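Local coordinates for protein Xcc_ctr_pt (Xanthomonas campestris pv. campestris, PDB 6NJW) that probably cleaves nucleic acid by two-metal catalysis, as a Class 2 OLD family nuclease of which this chain is the C-terminal region with the Toprim domain, at residues C54-G58 and T59-P63; D114-E117 and V118-L121; Q148-I151 and R152-P156. All blocks are in the same frame, centred on the assembly; numbering follows the deposited sequence.

Interaction 1 of 3, residues C54-G58 and T59-P63; sequences CSVGG and TNFTP
Val56 and Phe61 meet across the loop that leaves strand 51-55 and enters helix 62-68, a local contact five residues apart in sequence. Both valine methyls take part. CG2 sits over one face of the phenyl ring, 4.0 Å from its centroid and 18° off the ring normal, a CH-pi contact shifted toward the CE1 rim; CG1 reaches CD1 of the same ring at 3.8 Å. The two side chains cross at about a right angle. The valine's torsion sets this up: CG2 lies between the backbone N and the carbonyl carbon (chi1 -53°), while CG1 stands beside the N. Both methyls thus lie on the same side of the ring, next to CD1 and CE1, with CG2 further in over the face. CG2 also lies 4.0 Å from Asn60 O. Phe61 is buried, its side chain also touching Leu25, Glu27 and Val100.

Each end of the loop is tied by a side chain. Ser55 OG accepts from Gly57 N at 3.2 Å, an ST turn where the strand gives out. The loop then turns through Gly57 and Gly58, both with positive phi, Gly58 in a conformation that glycine readily adopts. At the other end Asn60, its CG turned opposite the backbone N (chi1 -175°), presents OD1 to Thr62 N at 3.3 Å. That donor stands well above the carbonyl plane, in a capping bond on the turn that leads into the helix.

Phe61 and Thr59 also flank the metal site: their side chains lie about 4 Å from Glu27 and about 5 Å from Asp84, respectively, residues that bind magnesium in another structure of this protein; the ion here sits at Asp82 and Tyr209. A glycine-containing strand-to-helix loop beside these acidic residues is consistent with the metal-site side of the Toprim fold, where the nuclease chemistry probably takes place.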
ATOM      1  N   CYS A  54       4.832  -7.957   2.768  1.00 35.38           N
ATOM      2  CA  CYS A  54       5.210  -8.839   1.674  1.00 36.67           C
ATOM      3  C   CYS A  54       4.701  -8.245   0.366  1.00 38.58           C
ATOM      4  O   CYS A  54       3.499  -8.012   0.208  1.00 39.10           O
ATOM      5  CB  CYS A  54       4.655 -10.244   1.916  1.00 39.00           C
ATOM      6  SG  CYS A  54       4.715 -11.312   0.461  1.00 52.51           S
ATOM      7  N   SER A  55       5.620  -7.962  -0.548  1.00 42.26           N
ATOM      8  CA  SER A  55       5.260  -7.496  -1.878  1.00 42.04           C
ATOM      9  C   SER A  55       4.963  -8.694  -2.768  1.00 43.59           C
ATOM     10  O   SER A  55       5.787  -9.601  -2.879  1.00 43.07           O
ATOM     11  CB  SER A  55       6.403  -6.672  -2.474  1.00 43.16           C
ATOM     12  OG  SER A  55       6.214  -6.499  -3.861  1.00 45.14           O
ATOM     13  N   VAL A  56       3.781  -8.714  -3.392  1.00 39.74           N
ATOM     14  CA  VAL A  56       3.475  -9.799  -4.323  1.00 44.54           C
ATOM     15  C   VAL A  56       4.032  -9.537  -5.715  1.00 46.52           C
ATOM     16  O   VAL A  56       3.835 -10.359  -6.614  1.00 44.58           O
ATOM     17  CB  VAL A  56       1.954 -10.070  -4.376  1.00 40.27           C
ATOM     18  CG1 VAL A  56       1.401 -10.296  -2.964  1.00 42.28           C
ATOM     19  CG2 VAL A  56       1.200  -8.948  -5.052  1.00 39.85           C
ATOM     20  N   GLY A  57       4.721  -8.422  -5.921  1.00 45.44           N
ATOM     21  CA  GLY A  57       5.363  -8.112  -7.188  1.00 52.34           C
ATOM     22  C   GLY A  57       4.400  -8.019  -8.357  1.00 50.25           C
ATOM     23  O   GLY A  57       4.644  -8.592  -9.419  1.00 48.84           O
ATOM     24  N   GLY A  58       3.320  -7.295  -8.185  1.00 46.76           N
ATOM     25  CA  GLY A  58       2.300  -7.217  -9.208  1.00 46.86           C
ATOM     26  C   GLY A  58       0.936  -7.085  -8.559  1.00 50.48           C
ATOM     27  O   GLY A  58       0.812  -6.536  -7.464  1.00 45.88           O
ATOM     28  N   THR A  59      -0.081  -7.605  -9.243  1.00 42.05           N
ATOM     29  CA  THR A  59      -1.453  -7.463  -8.775  1.00 46.40           C
ATOM     30  C   THR A  59      -2.130  -8.803  -8.546  1.00 47.32           C
ATOM     31  O   THR A  59      -3.343  -8.841  -8.321  1.00 47.99           O
ATOM     32  CB  THR A  59      -2.281  -6.616  -9.752  1.00 54.40           C
ATOM     33  OG1 THR A  59      -2.288  -7.239 -11.041  1.00 49.86           O
ATOM     34  CG2 THR A  59      -1.696  -5.206  -9.887  1.00 50.92           C
ATOM     35  N   ASN A  60      -1.390  -9.903  -8.583  1.00 43.90           N
ATOM     36  CA  ASN A  60      -1.985 -11.210  -8.365  1.00 46.52           C
ATOM     37  C   ASN A  60      -1.801 -11.568  -6.896  1.00 43.29           C
ATOM     38  O   ASN A  60      -0.768 -12.110  -6.507  1.00 39.43           O
ATOM     39  CB  ASN A  60      -1.370 -12.268  -9.270  1.00 42.45           C
ATOM     40  CG  ASN A  60      -2.075 -13.595  -9.136  1.00 45.02           C
ATOM     41  OD1 ASN A  60      -3.160 -13.672  -8.551  1.00 48.96           O
ATOM     42  ND2 ASN A  60      -1.468 -14.650  -9.664  1.00 52.23           N
ATOM     43  N   PHE A  61      -2.823 -11.284  -6.089  1.00 40.80           N
ATOM     44  CA  PHE A  61      -2.804 -11.603  -4.672  1.00 43.20           C
ATOM     45  C   PHE A  61      -3.276 -13.020  -4.376  1.00 40.83           C
ATOM     46  O   PHE A  61      -3.080 -13.504  -3.258  1.00 35.56           O
ATOM     47  CB  PHE A  61      -3.670 -10.587  -3.901  1.00 34.45           C
ATOM     48  CG  PHE A  61      -3.053  -9.211  -3.830  1.00 34.27           C
ATOM     49  CD1 PHE A  61      -2.143  -8.902  -2.837  1.00 31.91           C
ATOM     50  CD2 PHE A  61      -3.361  -8.249  -4.774  1.00 39.76           C
ATOM     51  CE1 PHE A  61      -1.562  -7.646  -2.770  1.00 33.98           C
ATOM     52  CE2 PHE A  61      -2.788  -6.984  -4.727  1.00 41.87           C
ATOM     53  CZ  PHE A  61      -1.877  -6.675  -3.720  1.00 35.48           C
ATOM     54  N   THR A  62      -3.860 -13.709  -5.352  1.00 36.48           N
ATOM     55  CA  THR A  62      -4.516 -14.983  -5.058  1.00 38.99           C
ATOM     56  C   THR A  62      -3.590 -16.042  -4.458  1.00 37.54           C
ATOM     57  O   THR A  62      -3.999 -16.699  -3.483  1.00 39.60           O
ATOM     58  CB  THR A  62      -5.199 -15.490  -6.334  1.00 41.49           C
ATOM     59  OG1 THR A  62      -6.020 -14.440  -6.848  1.00 39.92           O
ATOM     60  CG2 THR A  62      -6.077 -16.673  -6.021  1.00 39.10           C
ATOM     61  N   PRO A  63      -2.376 -16.283  -4.971  1.00 39.16           N
ATOM     62  CA  PRO A  63      -1.529 -17.319  -4.349  1.00 40.25           C
ATOM     63  C   PRO A  63      -1.200 -17.024  -2.903  1.00 38.88           C
ATOM     64  O   PRO A  63      -1.084 -17.956  -2.101  1.00 33.43           O
ATOM     65  CB  PRO A  63      -0.260 -17.306  -5.213  1.00 39.34           C
ATOM     66  CG  PRO A  63      -0.716 -16.737  -6.521  1.00 44.45           C
ATOM     67  CD  PRO A  63      -1.735 -15.710  -6.167  1.00 41.23           C
TER

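Interaction 2 of 3, residues D114-E117 and V118-L121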
ATOM      1  N   ASP A 114     -21.446  -5.737  -8.497  1.00 57.71           N
ATOM      2  CA  ASP A 114     -20.705  -4.743  -9.256  1.00 54.63           C
ATOM      3  C   ASP A 114     -19.411  -4.409  -8.519  1.00 57.11           C
ATOM      4  O   ASP A 114     -19.175  -4.863  -7.396  1.00 55.00           O
ATOM      5  CB  ASP A 114     -21.561  -3.496  -9.528  1.00 59.90           C
ATOM      6  CG  ASP A 114     -21.988  -2.748  -8.262  1.00 68.85           C
ATOM      7  OD1 ASP A 114     -21.284  -2.789  -7.222  1.00 67.32           O
ATOM      8  OD2 ASP A 114     -23.051  -2.082  -8.316  1.00 71.98           O
ATOM      9  N   ALA A 115     -18.559  -3.613  -9.168  1.00 54.54           N
ATOM     10  CA  ALA A 115     -17.230  -3.356  -8.620  1.00 54.45           C
ATOM     11  C   ALA A 115     -17.317  -2.768  -7.216  1.00 53.48           C
ATOM     12  O   ALA A 115     -16.661  -3.251  -6.287  1.00 49.48           O
ATOM     13  CB  ALA A 115     -16.446  -2.435  -9.558  1.00 53.76           C
ATOM     14  N   ASP A 116     -18.155  -1.747  -7.029  1.00 54.38           N
ATOM     15  CA  ASP A 116     -18.246  -1.132  -5.710  1.00 54.82           C
ATOM     16  C   ASP A 116     -18.793  -2.104  -4.671  1.00 49.55           C
ATOM     17  O   ASP A 116     -18.380  -2.056  -3.510  1.00 48.85           O
ATOM     18  CB  ASP A 116     -19.094   0.139  -5.776  1.00 60.41           C
ATOM     19  CG  ASP A 116     -18.300   1.342  -6.281  1.00 64.28           C
ATOM     20  OD1 ASP A 116     -17.057   1.244  -6.392  1.00 69.07           O
ATOM     21  OD2 ASP A 116     -18.914   2.387  -6.572  1.00 72.24           O
ATOM     22  N   GLU A 117     -19.687  -3.013  -5.064  1.00 50.54           N
ATOM     23  CA  GLU A 117     -20.134  -4.038  -4.124  1.00 50.16           C
ATOM     24  C   GLU A 117     -19.008  -5.021  -3.789  1.00 46.21           C
ATOM     25  O   GLU A 117     -18.879  -5.455  -2.638  1.00 48.63           O
ATOM     26  CB  GLU A 117     -21.347  -4.787  -4.690  1.00 53.44           C
ATOM     27  CG  GLU A 117     -22.662  -3.983  -4.671  1.00 57.51           C
ATOM     28  CD  GLU A 117     -23.721  -4.554  -5.621  1.00 59.91           C
ATOM     29  OE1 GLU A 117     -23.379  -4.951  -6.753  1.00 64.24           O
ATOM     30  OE2 GLU A 117     -24.897  -4.625  -5.223  1.00 64.18           O
ATOM     31  N   VAL A 118     -18.208  -5.415  -4.781  1.00 44.83           N
ATOM     32  CA  VAL A 118     -17.072  -6.291  -4.496  1.00 44.62           C
ATOM     33  C   VAL A 118     -16.090  -5.584  -3.570  1.00 48.72           C
ATOM     34  O   VAL A 118     -15.535  -6.188  -2.643  1.00 46.62           O
ATOM     35  CB  VAL A 118     -16.411  -6.743  -5.809  1.00 47.34           C
ATOM     36  CG1 VAL A 118     -14.998  -7.310  -5.567  1.00 45.25           C
ATOM     37  CG2 VAL A 118     -17.293  -7.774  -6.494  1.00 49.30           C
ATOM     38  N   ILE A 119     -15.908  -4.280  -3.772  1.00 42.91           N
ATOM     39  CA  ILE A 119     -14.957  -3.513  -2.974  1.00 41.50           C
ATOM     40  C   ILE A 119     -15.432  -3.381  -1.528  1.00 41.85           C
ATOM     41  O   ILE A 119     -14.649  -3.563  -0.589  1.00 42.13           O
ATOM     42  CB  ILE A 119     -14.709  -2.142  -3.630  1.00 46.84           C
ATOM     43  CG1 ILE A 119     -13.867  -2.323  -4.897  1.00 46.00           C
ATOM     44  CG2 ILE A 119     -13.999  -1.206  -2.670  1.00 44.22           C
ATOM     45  CD1 ILE A 119     -13.794  -1.089  -5.786  1.00 49.06           C
ATOM     46  N   LYS A 120     -16.709  -3.054  -1.310  1.00 42.72           N
ATOM     47  CA  LYS A 120     -17.151  -2.889   0.081  1.00 45.86           C
ATOM     48  C   LYS A 120     -17.268  -4.228   0.813  1.00 41.57           C
ATOM     49  O   LYS A 120     -17.089  -4.282   2.038  1.00 39.70           O
ATOM     50  CB  LYS A 120     -18.471  -2.120   0.141  1.00 48.13           C
ATOM     51  CG  LYS A 120     -19.667  -2.853  -0.401  1.00 48.13           C
ATOM     52  CD  LYS A 120     -20.864  -1.889  -0.465  1.00 58.87           C
ATOM     53  CE  LYS A 120     -22.175  -2.608  -0.800  1.00 55.73           C
ATOM     54  NZ  LYS A 120     -23.289  -1.636  -1.018  1.00 63.04           N
ATOM     55  N   LEU A 121     -17.541  -5.320   0.091  1.00 43.30           N
ATOM     56  CA  LEU A 121     -17.443  -6.642   0.708  1.00 42.01           C
ATOM     57  C   LEU A 121     -16.013  -6.940   1.134  1.00 43.14           C
ATOM     58  O   LEU A 121     -15.773  -7.461   2.233  1.00 40.24           O
ATOM     59  CB  LEU A 121     -17.933  -7.718  -0.266  1.00 42.64           C
ATOM     60  CG  LEU A 121     -17.774  -9.184   0.140  1.00 43.36           C
ATOM     61  CD1 LEU A 121     -18.454  -9.478   1.480  1.00 40.24           C
ATOM     62  CD2 LEU A 121     -18.320 -10.104  -0.968  1.00 48.02           C
TER
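A capping box opens helix 115-123, with Asp114 as N-cap and Glu117 as its partner three residues on. The bonds are reciprocal. Glu117 N gives to Asp114 OD1 at 2.7 Å, and Asp114 N gives to Glu117 OE1, also at 2.7 Å and almost straight (171°); each carboxylate oxygen is approached nearly end-on. The aspartate reaches forward over the first turn because its CG lies between the backbone N and the carbonyl carbon (chi1 63°). The two acceptors, OD1 and OE1, are left 3.0 Å apart, a repulsion probably offset by the two N-H donors and the helix N-terminus.

Behind the box the regular helical ladder begins, Val118 N bonding Asp114 O at 2.8 Å and Ile119 N bonding Ala115 O. The helix packs against helix 93-104, where Val118 touches Leu97, Ile98 and Leu101. Along the helix surface Lys120 lies beside Glu117, its CE 4.1 Å from Glu117 CG, while NZ stays 5.4 Å from Glu117 OE2: an aliphatic contact, with at most a weak attraction probable between the charges. Asp116 runs alongside Ile119, OD1 being 4.1 Å from CD1, and that oxygen also forms a salt bridge with Arg83.

Interaction 3 of 3, residues Q148-I151 and R152-P156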
ATOM      1  N   GLN A 148      10.066  16.537  -4.127  1.00 49.25           N
ATOM      2  CA  GLN A 148      10.950  17.333  -4.968  1.00 51.23           C
ATOM      3  C   GLN A 148      12.402  17.183  -4.538  1.00 53.03           C
ATOM      4  O   GLN A 148      13.287  16.996  -5.378  1.00 50.15           O
ATOM      5  CB  GLN A 148      10.534  18.802  -4.937  1.00 53.19           C
ATOM      6  CG  GLN A 148      11.443  19.707  -5.763  1.00 52.47           C
ATOM      7  CD  GLN A 148      10.989  21.152  -5.741  1.00 62.18           C
ATOM      8  OE1 GLN A 148      10.545  21.659  -4.706  1.00 58.46           O
ATOM      9  NE2 GLN A 148      11.082  21.822  -6.886  1.00 58.44           N
ATOM     10  N   GLU A 149      12.671  17.244  -3.233  1.00 49.48           N
ATOM     11  CA  GLU A 149      14.061  17.192  -2.795  1.00 53.72           C
ATOM     12  C   GLU A 149      14.682  15.834  -3.087  1.00 50.77           C
ATOM     13  O   GLU A 149      15.857  15.757  -3.474  1.00 50.57           O
ATOM     14  CB  GLU A 149      14.175  17.532  -1.308  1.00 58.54           C
ATOM     15  CG  GLU A 149      15.583  17.986  -0.887  1.00 63.28           C
ATOM     16  CD  GLU A 149      16.203  19.014  -1.845  1.00 72.96           C
ATOM     17  OE1 GLU A 149      16.903  18.608  -2.806  1.00 73.89           O
ATOM     18  OE2 GLU A 149      15.991  20.234  -1.631  1.00 75.31           O
ATOM     19  N   VAL A 150      13.912  14.752  -2.925  1.00 48.73           N
ATOM     20  CA  VAL A 150      14.424  13.429  -3.280  1.00 43.27           C
ATOM     21  C   VAL A 150      14.758  13.373  -4.767  1.00 44.91           C
ATOM     22  O   VAL A 150      15.857  12.960  -5.158  1.00 44.98           O
ATOM     23  CB  VAL A 150      13.422  12.327  -2.892  1.00 46.67           C
ATOM     24  CG1 VAL A 150      13.927  10.970  -3.376  1.00 41.09           C
ATOM     25  CG2 VAL A 150      13.208  12.308  -1.371  1.00 46.44           C
ATOM     26  N   ILE A 151      13.819  13.790  -5.614  1.00 44.38           N
ATOM     27  CA  ILE A 151      14.032  13.700  -7.058  1.00 47.69           C
ATOM     28  C   ILE A 151      15.300  14.449  -7.458  1.00 46.65           C
ATOM     29  O   ILE A 151      16.161  13.916  -8.164  1.00 49.84           O
ATOM     30  CB  ILE A 151      12.799  14.223  -7.812  1.00 46.24           C
ATOM     31  CG1 ILE A 151      11.620  13.275  -7.591  1.00 45.98           C
ATOM     32  CG2 ILE A 151      13.102  14.382  -9.318  1.00 46.20           C
ATOM     33  CD1 ILE A 151      10.276  13.847  -8.032  1.00 41.17           C
ATOM     34  N   ARG A 152      15.454  15.681  -6.966  1.00 51.46           N
ATOM     35  CA  ARG A 152      16.611  16.490  -7.336  1.00 52.04           C
ATOM     36  C   ARG A 152      17.906  15.930  -6.765  1.00 54.48           C
ATOM     37  O   ARG A 152      18.970  16.088  -7.379  1.00 51.71           O
ATOM     38  CB  ARG A 152      16.389  17.934  -6.892  1.00 53.33           C
ATOM     39  CG  ARG A 152      15.423  18.661  -7.808  1.00 59.04           C
ATOM     40  CD  ARG A 152      15.135  20.103  -7.381  1.00 63.32           C
ATOM     41  NE  ARG A 152      16.252  20.744  -6.688  1.00 75.51           N
ATOM     42  CZ  ARG A 152      17.429  21.048  -7.237  1.00 81.24           C
ATOM     43  NH1 ARG A 152      17.682  20.760  -8.507  1.00 77.02           N
ATOM     44  NH2 ARG A 152      18.370  21.634  -6.502  1.00 80.52           N
ATOM     45  N   GLU A 153      17.846  15.246  -5.622  1.00 54.05           N
ATOM     46  CA  GLU A 153      19.056  14.613  -5.108  1.00 50.26           C
ATOM     47  C   GLU A 153      19.390  13.329  -5.853  1.00 54.28           C
ATOM     48  O   GLU A 153      20.570  13.001  -6.020  1.00 53.82           O
ATOM     49  CB  GLU A 153      18.925  14.314  -3.612  1.00 55.10           C
ATOM     50  CG  GLU A 153      20.276  14.033  -2.968  1.00 62.54           C
ATOM     51  CD  GLU A 153      20.181  13.604  -1.520  1.00 75.61           C
ATOM     52  OE1 GLU A 153      19.484  14.280  -0.724  1.00 75.30           O
ATOM     53  OE2 GLU A 153      20.821  12.585  -1.179  1.00 77.91           O
ATOM     54  N   GLU A 154      18.380  12.588  -6.300  1.00 47.27           N
ATOM     55  CA  GLU A 154      18.637  11.343  -7.015  1.00 49.57           C
ATOM     56  C   GLU A 154      18.932  11.583  -8.489  1.00 47.02           C
ATOM     57  O   GLU A 154      19.632  10.779  -9.117  1.00 46.50           O
ATOM     58  CB  GLU A 154      17.434  10.406  -6.870  1.00 46.53           C
ATOM     59  CG  GLU A 154      17.251   9.865  -5.466  1.00 49.12           C
ATOM     60  CD  GLU A 154      18.391   8.958  -5.061  1.00 53.35           C
ATOM     61  OE1 GLU A 154      18.868   8.189  -5.921  1.00 58.04           O
ATOM     62  OE2 GLU A 154      18.810   9.019  -3.887  1.00 58.47           O
ATOM     63  N   LEU A 155      18.405  12.678  -9.050  1.00 47.23           N
ATOM     64  CA  LEU A 155      18.555  13.028 -10.461  1.00 51.56           C
ATOM     65  C   LEU A 155      19.133  14.438 -10.528  1.00 47.25           C
ATOM     66  O   LEU A 155      18.414  15.399 -10.835  1.00 45.47           O
ATOM     67  CB  LEU A 155      17.216  12.946 -11.194  1.00 46.10           C
ATOM     68  CG  LEU A 155      16.476  11.606 -11.108  1.00 43.00           C
ATOM     69  CD1 LEU A 155      15.142  11.663 -11.873  1.00 42.41           C
ATOM     70  CD2 LEU A 155      17.370  10.492 -11.609  1.00 38.85           C
ATOM     71  N   PRO A 156      20.426  14.603 -10.251  1.00 44.67           N
ATOM     72  CA  PRO A 156      20.961  15.952 -10.039  1.00 57.21           C
ATOM     73  C   PRO A 156      21.264  16.721 -11.318  1.00 57.37           C
ATOM     74  O   PRO A 156      21.618  17.904 -11.236  1.00 52.11           O
ATOM     75  CB  PRO A 156      22.233  15.682  -9.226  1.00 50.40           C
ATOM     76  CG  PRO A 156      22.691  14.344  -9.709  1.00 53.28           C
ATOM     77  CD  PRO A 156      21.442  13.558 -10.037  1.00 50.76           C
TER
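Gln148 lays its CG alongside the aliphatic part of Arg152, 4.1 Å from CD, the two side chains pointing the same way one turn apart near the end of helix 134-154. The glutamine's NE2 bonds Gln167 OE1 on helix 160-171. This bond engages the amide, whose plane stands 82° from that of the guanidinium.

Glu149 approaches the same arginine from another side. A bend at chi2 (46°) brings OE1 to 4.2 Å from Arg152 CB, but NE remains 4.5 Å from that oxygen. OE1 also lies well out of the guanidinium plane, with no N-H aimed at it, so the charges probably attract weakly, without a salt bridge.

Val150 and Glu154 form the next side-by-side pair, CG1 to CG at 4.1 Å; the glutamate then bends at chi2, carrying its carboxylate away from the valine. On the buried side of the helix, Ile151 CG2 comes within 4.3 Å of Leu155 CD1, a loose apolar touch. Ile151 also packs on Leu166, Leu181 and Phe193, and Leu155 on Leu184 and Ile188, joining this helix end to helices 160-171, 178-188 and 190-197.

The backbone carries the bonding. Arg152 N meets Gln148 O at 3.0 Å, and the series runs on to Leu155 N, which bonds Ile151 O at 2.7 Å just as the chain leaves helical geometry before Pro156. With these four N-H and C=O pairs bonded and side chains touching mainly through carbon, the contact implies a last turn held by its backbone and by burial of Ile151 and Leu155, to which the exposed charges probably add little.

In the fold
All three contacts are local, but they serve different places. Interaction 1 is a loop at the surface near the magnesium site, joining strand 51-55 to helix 62-68 through a valine-phenylalanine contact, with side-chain bonds at both ends. Interactions 2 and 3 are each partly buried and lie at the ends of single helices, each taking in residues just beyond the helix: 114-121 at a start, where carboxylates grip backbone N-H groups, and 148-156 at an end, where backbone bonds and apolar packing do the work. Helix 93-104 is shared by interactions 1 and 2, touching both. Interaction 3 stands apart among the helices that follow the sheet strands in sequence, its centre 39 Å from that of interaction 2, on opposite sides of the chain's centre.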